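Local coordinates for superoxide dismutase [Ni] (Streptomyces coelicolor, PDB 1T6U), which catalyses the dismutation of superoxide to hydrogen peroxide and molecular oxygen at a nickel centre, working as a hollow homohexamer of helical-bundle subunits, at the interface of chains A and B and the interface of chains A and C. Numbering follows the deposited sequence. Chains: chain A/B/C, Superoxide dismutase [Ni].

Contact 1: the interface of chains A and B. Residues chain A 28, 41, 44, 89, 91-92; chain B 35, 38-39.
B:His35, in the first turn of helix 34-62, pushes its imidazole into chain A between A:Thr41, A:Lys44 and A:Lys92. CG lies anti to the backbone N (chi1 -174°), which carries the ring away from its own helix and into the neighbouring bundle. The ring points NE2 at A:Lys44, whose ammonium NZ lies at the ring edge, nearly in plane, and donates a hydrogen bond to B:His35 NE2 at 3.0 Å. A:Lys44 reaches this place by bending at chi3 and chi4, and the same NZ bonds A:Ser91 O at 2.9 Å, which ties helix 34-62 of chain A to the loop after helix 74-89. One imidazole face is covered by A:Lys92, whose CG sits over the ring centre, 3.6 Å from the centroid, in a CH-pi contact. OG1 of A:Thr41 comes within 3.2 Å of B:His35 ND1, but from outside the ring plane and well off the outward ND1 direction, at best a weak, bent hydrogen bond. Were B:His35 cut back to alanine, the A:Lys44 ammonium would probably lose its acceptor across the interface and A:Lys92 the ring it lies on. Beside the imidazole, A:Thr41 turns its methyl toward chain B, where CG2 meets B:Arg39 CG at 3.5 Å and B:Thr38 CG2 at 3.7 Å.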
# COMPACT_ATOMS: atom_id res chain seq x y z
N MET A 28 -0.20 24.97 -6.99
CA MET A 28 1.23 25.23 -6.83
C MET A 28 1.57 26.60 -7.35
O MET A 28 2.48 27.22 -6.88
CB MET A 28 2.09 24.15 -7.52
CG MET A 28 1.92 22.78 -6.86
SD MET A 28 2.94 21.47 -7.55
CE MET A 28 4.49 21.80 -6.71
N THR A 41 3.84 18.34 -4.23
CA THR A 41 4.63 17.47 -5.07
C THR A 41 4.44 16.04 -4.67
O THR A 41 4.25 15.18 -5.55
CB THR A 41 6.12 17.88 -5.00
OG1 THR A 41 6.28 19.25 -5.40
CG2 THR A 41 6.97 17.02 -5.93
N LYS A 44 0.78 15.07 -5.77
CA LYS A 44 0.71 15.00 -7.22
C LYS A 44 1.30 13.68 -7.68
O LYS A 44 0.77 12.98 -8.56
CB LYS A 44 1.46 16.19 -7.85
CG LYS A 44 1.52 16.13 -9.38
CD LYS A 44 1.81 17.48 -10.02
CE LYS A 44 3.12 18.11 -9.62
NZ LYS A 44 4.23 17.32 -10.21
N LYS A 89 3.62 14.16 -13.67
CA LYS A 89 4.42 13.96 -12.45
C LYS A 89 5.61 14.89 -12.42
O LYS A 89 5.89 15.49 -11.37
CB LYS A 89 4.98 12.53 -12.27
CG LYS A 89 3.95 11.48 -11.90
CD LYS A 89 4.68 10.14 -11.75
CE LYS A 89 3.75 8.98 -11.36
NZ LYS A 89 4.51 7.71 -11.15
N SER A 91 6.14 17.80 -13.73
CA SER A 91 5.81 19.17 -13.98
C SER A 91 4.84 19.79 -12.98
O SER A 91 3.97 19.15 -12.45
CB SER A 91 5.21 19.32 -15.39
OG SER A 91 5.00 20.68 -15.74
N LYS A 92 5.05 21.11 -12.78
CA LYS A 92 4.14 21.97 -12.05
C LYS A 92 3.10 22.61 -12.99
O LYS A 92 2.13 23.21 -12.50
CB LYS A 92 4.92 23.05 -11.30
CG LYS A 92 5.81 22.48 -10.20
CD LYS A 92 6.85 23.47 -9.66
CE LYS A 92 6.30 24.80 -9.30
NZ LYS A 92 7.35 25.80 -8.98
N HIS B 35 11.70 21.44 -7.83
CA HIS B 35 10.62 20.44 -7.97
C HIS B 35 11.24 19.07 -8.23
O HIS B 35 10.85 18.03 -7.66
CB HIS B 35 9.70 20.87 -9.09
CG HIS B 35 8.48 20.04 -9.26
ND1 HIS B 35 7.51 20.01 -8.25
CD2 HIS B 35 8.02 19.24 -10.24
CE1 HIS B 35 6.54 19.22 -8.65
NE2 HIS B 35 6.80 18.73 -9.82
N THR B 38 12.70 17.70 -5.01
CA THR B 38 11.66 17.17 -4.14
C THR B 38 11.20 15.81 -4.64
O THR B 38 11.06 14.88 -3.84
CB THR B 38 10.48 18.17 -4.06
OG1 THR B 38 10.98 19.38 -3.46
CG2 THR B 38 9.36 17.63 -3.21
N ARG B 39 10.98 15.68 -5.94
CA ARG B 39 10.52 14.40 -6.50
C ARG B 39 11.57 13.31 -6.27
O ARG B 39 11.25 12.17 -5.90
CB ARG B 39 10.19 14.50 -7.97
CG ARG B 39 8.96 15.34 -8.27
CD ARG B 39 8.62 15.38 -9.75
NE ARG B 39 8.36 14.01 -10.17
CZ ARG B 39 9.08 13.31 -11.01
NH1 ARG B 39 10.10 13.82 -11.63
NH2 ARG B 39 8.71 12.07 -11.23

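Contact 2: the interface of chains A and C. Residues chain A 52, 79, 82-83, 86; chain C 56, 59-61.
The C-terminal end of helix 34-62 of chain C docks against helices 34-62 and 74-89 of chain A, part of a two-fold symmetric helix-to-helix interface. The backbone carbonyls of this helix end are capped by side chains of the other subunit. A:Asn79 sends its amide ND2 to C:Trp59 O at 2.9 Å, the acceptor lying in the amide plane while the donor stands above the carbonyl plane. The same nitrogen hovers over the centre of the C:Trp59 indole, 3.2 Å above one face, with amide and ring planes 75° apart, so the amide stands steeply on the ring. A:Lys83, bent only at its last torsion (chi4 58°), reaches C:Ser60 O with NZ at 2.8 Å and also bonds A:Asn79 OD1 at 2.7 Å, which fixes which way the amide is flipped. Farther along, A:Lys52 NZ forms a salt bridge to C:Asp61 OD1 at 2.8 Å, and OD1 accepts it with its syn lone pair. C:Ser60 OG donates to that same oxygen from above the carboxylate plane, and a water links it to A:Ser86 OG and C:Ser60 O. Between the polar groups, A:Leu82 packs its CB on C:Ser60 CB at 3.6 Å and turns CD1 toward the indole. The two lysines and the amide bind carbonyls and the side-chain carboxylate of C:Asp61 at this helix end, where the helix dipole would probably strengthen their hold, fastening chain C to chain A.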
# COMPACT_ATOMS: atom_id res chain seq x y z
N LYS A 52 -2.20 6.33 -13.59
CA LYS A 52 -1.53 5.38 -14.45
C LYS A 52 -2.05 3.96 -14.26
O LYS A 52 -2.29 3.23 -15.24
CB LYS A 52 -0.02 5.44 -14.23
CG LYS A 52 0.67 6.68 -14.76
CD LYS A 52 2.18 6.66 -14.53
CE LYS A 52 2.93 5.94 -15.61
NZ LYS A 52 4.35 5.69 -15.21
N ASN A 79 -0.40 4.05 -24.46
CA ASN A 79 1.02 4.30 -24.15
C ASN A 79 1.30 5.80 -24.02
O ASN A 79 1.97 6.19 -23.07
CB ASN A 79 1.97 3.69 -25.17
CG ASN A 79 3.39 3.55 -24.65
OD1 ASN A 79 4.23 4.44 -24.88
ND2 ASN A 79 3.64 2.44 -23.97
N LEU A 82 -0.09 7.18 -20.75
CA LEU A 82 0.75 6.87 -19.59
C LEU A 82 1.97 7.77 -19.58
O LEU A 82 2.34 8.26 -18.52
CB LEU A 82 1.13 5.39 -19.58
CG LEU A 82 -0.07 4.46 -19.35
CD1 LEU A 82 0.32 3.00 -19.48
CD2 LEU A 82 -0.74 4.63 -17.99
N LYS A 83 2.55 7.99 -20.76
CA LYS A 83 3.67 8.91 -20.86
C LYS A 83 3.27 10.33 -20.48
O LYS A 83 4.09 11.10 -19.90
CB LYS A 83 4.27 8.80 -22.28
CG LYS A 83 5.11 7.54 -22.46
CD LYS A 83 5.60 7.41 -23.91
CE LYS A 83 6.76 6.45 -24.02
NZ LYS A 83 6.44 5.08 -23.51
N SER A 86 3.30 10.53 -16.77
CA SER A 86 4.66 10.64 -16.30
C SER A 86 5.13 12.08 -16.44
O SER A 86 5.83 12.61 -15.58
CB SER A 86 5.60 9.73 -17.05
OG SER A 86 5.40 8.36 -16.76
N SER C 56 3.81 -3.42 -16.94
CA SER C 56 3.29 -2.13 -17.42
C SER C 56 4.34 -1.04 -17.37
O SER C 56 4.41 -0.26 -18.32
CB SER C 56 2.09 -1.75 -16.58
OG SER C 56 1.38 -0.66 -17.14
N TRP C 59 6.74 -1.07 -20.28
CA TRP C 59 6.06 -0.65 -21.49
C TRP C 59 5.84 0.85 -21.57
O TRP C 59 6.03 1.43 -22.64
CB TRP C 59 4.69 -1.34 -21.56
CG TRP C 59 3.90 -1.07 -22.78
CD1 TRP C 59 4.20 -1.31 -24.07
CD2 TRP C 59 2.59 -0.48 -22.79
NE1 TRP C 59 3.19 -0.91 -24.88
CE2 TRP C 59 2.18 -0.40 -24.12
CE3 TRP C 59 1.74 -0.01 -21.80
CZ2 TRP C 59 0.95 0.13 -24.50
CZ3 TRP C 59 0.52 0.51 -22.16
CH2 TRP C 59 0.15 0.58 -23.50
N SER C 60 5.43 1.47 -20.45
CA SER C 60 5.11 2.89 -20.45
C SER C 60 6.34 3.76 -20.21
O SER C 60 6.44 4.86 -20.74
CB SER C 60 4.09 3.28 -19.38
OG SER C 60 4.52 2.89 -18.07
N ASP C 61 7.22 3.26 -19.35
CA ASP C 61 8.29 4.14 -18.94
C ASP C 61 9.62 3.86 -19.62
O ASP C 61 10.37 4.80 -19.90
CB ASP C 61 8.41 4.04 -17.43
CG ASP C 61 7.21 4.50 -16.62
OD1 ASP C 61 6.14 4.81 -17.17
OD2 ASP C 61 7.41 4.53 -15.36
O HOH W 1 5.95 7.15 -19.09

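Contact 3: the interface of chains A and C. Residues chain A 56, 59-61; chain C 52, 56, 78-79, 82.
A:Trp59 lays its indole against helix 74-89 of chain C, and that helix supplies C:Val78, C:Asn79 and C:Leu82 to receive it. From CB the side chain runs out with CG anti to the backbone N (chi1 -180°), and CG already lies beneath the amide nitrogen of C:Asn79. At the ring fusion CD2 and CE2 sit under ND2, which stands 3.2 Å above the ring plane over its centre, and NE1 too lies under this nitrogen. Along the six-membered ring, CZ2 touches C:Asn79 CB at 3.6 Å and CZ3 meets C:Leu82 CD1 at 3.7 Å. The outermost carbon, CH2, ends against C:Val78 CG1 at 3.7 Å and the backbone N of C:Asn79, with the valine CB in plane at the ring edge. C:Asn79 ND2 also donates to A:Trp59 O at 3.0 Å, so one amide caps both the indole face and the backbone carbonyl. A:Asp61 OD1 is paired with C:Lys52 NZ at 2.8 Å, while A:Ser60 OG bonds this carboxylate oxygen from within chain A. Nearer the two-fold axis the hydroxyls of A:Ser56 and C:Ser56 share a hydrogen bond, OG to OG at 2.7 Å. An aromatic seat, a salt bridge and this serine pair together lock the A-C dimer unit of the hexamer.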
# COMPACT_ATOMS: atom_id res chain seq x y z
N SER A 56 -3.83 1.75 -17.16
CA SER A 56 -3.24 0.47 -17.53
C SER A 56 -4.27 -0.65 -17.41
O SER A 56 -4.37 -1.54 -18.26
CB SER A 56 -2.00 0.22 -16.66
OG SER A 56 -1.32 -0.97 -17.12
N TRP A 59 -6.71 -0.89 -20.23
CA TRP A 59 -6.01 -1.40 -21.41
C TRP A 59 -5.82 -2.92 -21.36
O TRP A 59 -6.08 -3.66 -22.33
CB TRP A 59 -4.66 -0.73 -21.58
CG TRP A 59 -3.85 -1.17 -22.75
CD1 TRP A 59 -4.23 -1.05 -24.07
CD2 TRP A 59 -2.56 -1.77 -22.74
NE1 TRP A 59 -3.23 -1.55 -24.86
CE2 TRP A 59 -2.19 -2.00 -24.07
CE3 TRP A 59 -1.66 -2.14 -21.73
CZ2 TRP A 59 -0.97 -2.59 -24.40
CZ3 TRP A 59 -0.45 -2.72 -22.06
CH2 TRP A 59 -0.10 -2.94 -23.41
N SER A 60 -5.34 -3.38 -20.18
CA SER A 60 -5.05 -4.81 -20.10
C SER A 60 -6.27 -5.66 -19.80
O SER A 60 -6.40 -6.81 -20.20
CB SER A 60 -4.00 -5.13 -19.02
OG SER A 60 -4.44 -4.71 -17.72
N ASP A 61 -7.20 -5.12 -19.01
CA ASP A 61 -8.26 -5.96 -18.47
C ASP A 61 -9.61 -5.72 -19.12
O ASP A 61 -10.31 -6.69 -19.33
CB ASP A 61 -8.35 -5.71 -16.96
CG ASP A 61 -7.15 -6.14 -16.14
OD1 ASP A 61 -6.10 -6.51 -16.67
OD2 ASP A 61 -7.27 -6.09 -14.88
N LYS C 52 2.26 -7.61 -12.95
CA LYS C 52 1.56 -6.77 -13.95
C LYS C 52 2.09 -5.34 -13.88
O LYS C 52 2.35 -4.67 -14.89
CB LYS C 52 0.04 -6.81 -13.74
CG LYS C 52 -0.65 -8.15 -14.02
CD LYS C 52 -2.15 -8.12 -13.81
CE LYS C 52 -2.86 -7.47 -14.99
NZ LYS C 52 -4.28 -7.14 -14.66
N SER C 56 3.81 -3.42 -16.94
CA SER C 56 3.29 -2.13 -17.42
C SER C 56 4.34 -1.04 -17.37
O SER C 56 4.41 -0.26 -18.32
CB SER C 56 2.09 -1.75 -16.58
OG SER C 56 1.38 -0.66 -17.14
N VAL C 78 3.01 -6.87 -24.95
CA VAL C 78 2.81 -6.45 -23.56
C VAL C 78 1.38 -6.70 -23.15
O VAL C 78 1.11 -7.19 -22.03
CB VAL C 78 3.28 -4.99 -23.37
CG1 VAL C 78 2.89 -4.48 -21.97
CG2 VAL C 78 4.75 -4.86 -23.60
N ASN C 79 0.38 -6.43 -23.99
CA ASN C 79 -1.00 -6.62 -23.59
C ASN C 79 -1.28 -8.09 -23.31
O ASN C 79 -1.93 -8.51 -22.35
CB ASN C 79 -1.91 -6.09 -24.70
CG ASN C 79 -3.33 -5.94 -24.20
OD1 ASN C 79 -4.17 -6.81 -24.39
ND2 ASN C 79 -3.60 -4.81 -23.58
N LEU C 82 0.15 -9.21 -19.94
CA LEU C 82 -0.69 -8.81 -18.83
C LEU C 82 -1.91 -9.71 -18.74
O LEU C 82 -2.32 -10.13 -17.66
CB LEU C 82 -1.03 -7.31 -18.98
CG LEU C 82 0.14 -6.36 -18.81
CD1 LEU C 82 -0.33 -4.92 -19.07
CD2 LEU C 82 0.84 -6.43 -17.45

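Contacts 2 and 3 are largely two-fold counterparts within one A-C interface, their C-alpha centres about 11 Å apart, and share C:Ser56 near the axis. Contact 1, with chain B, has its C-alpha centre about 18 Å from that of contact 2 and 27 Å from that of contact 3, in an interface without an exact two-fold. Helix 34-62 of chain A serves all three: its N-terminal part faces chain B, its C-terminal part faces chain C. Helix 74-89 of chain A also enters contacts 1 and 2. Two kinds of interface on one long helix let each subunit bridge different neighbours, which probably contributes to closing the hollow hexamer.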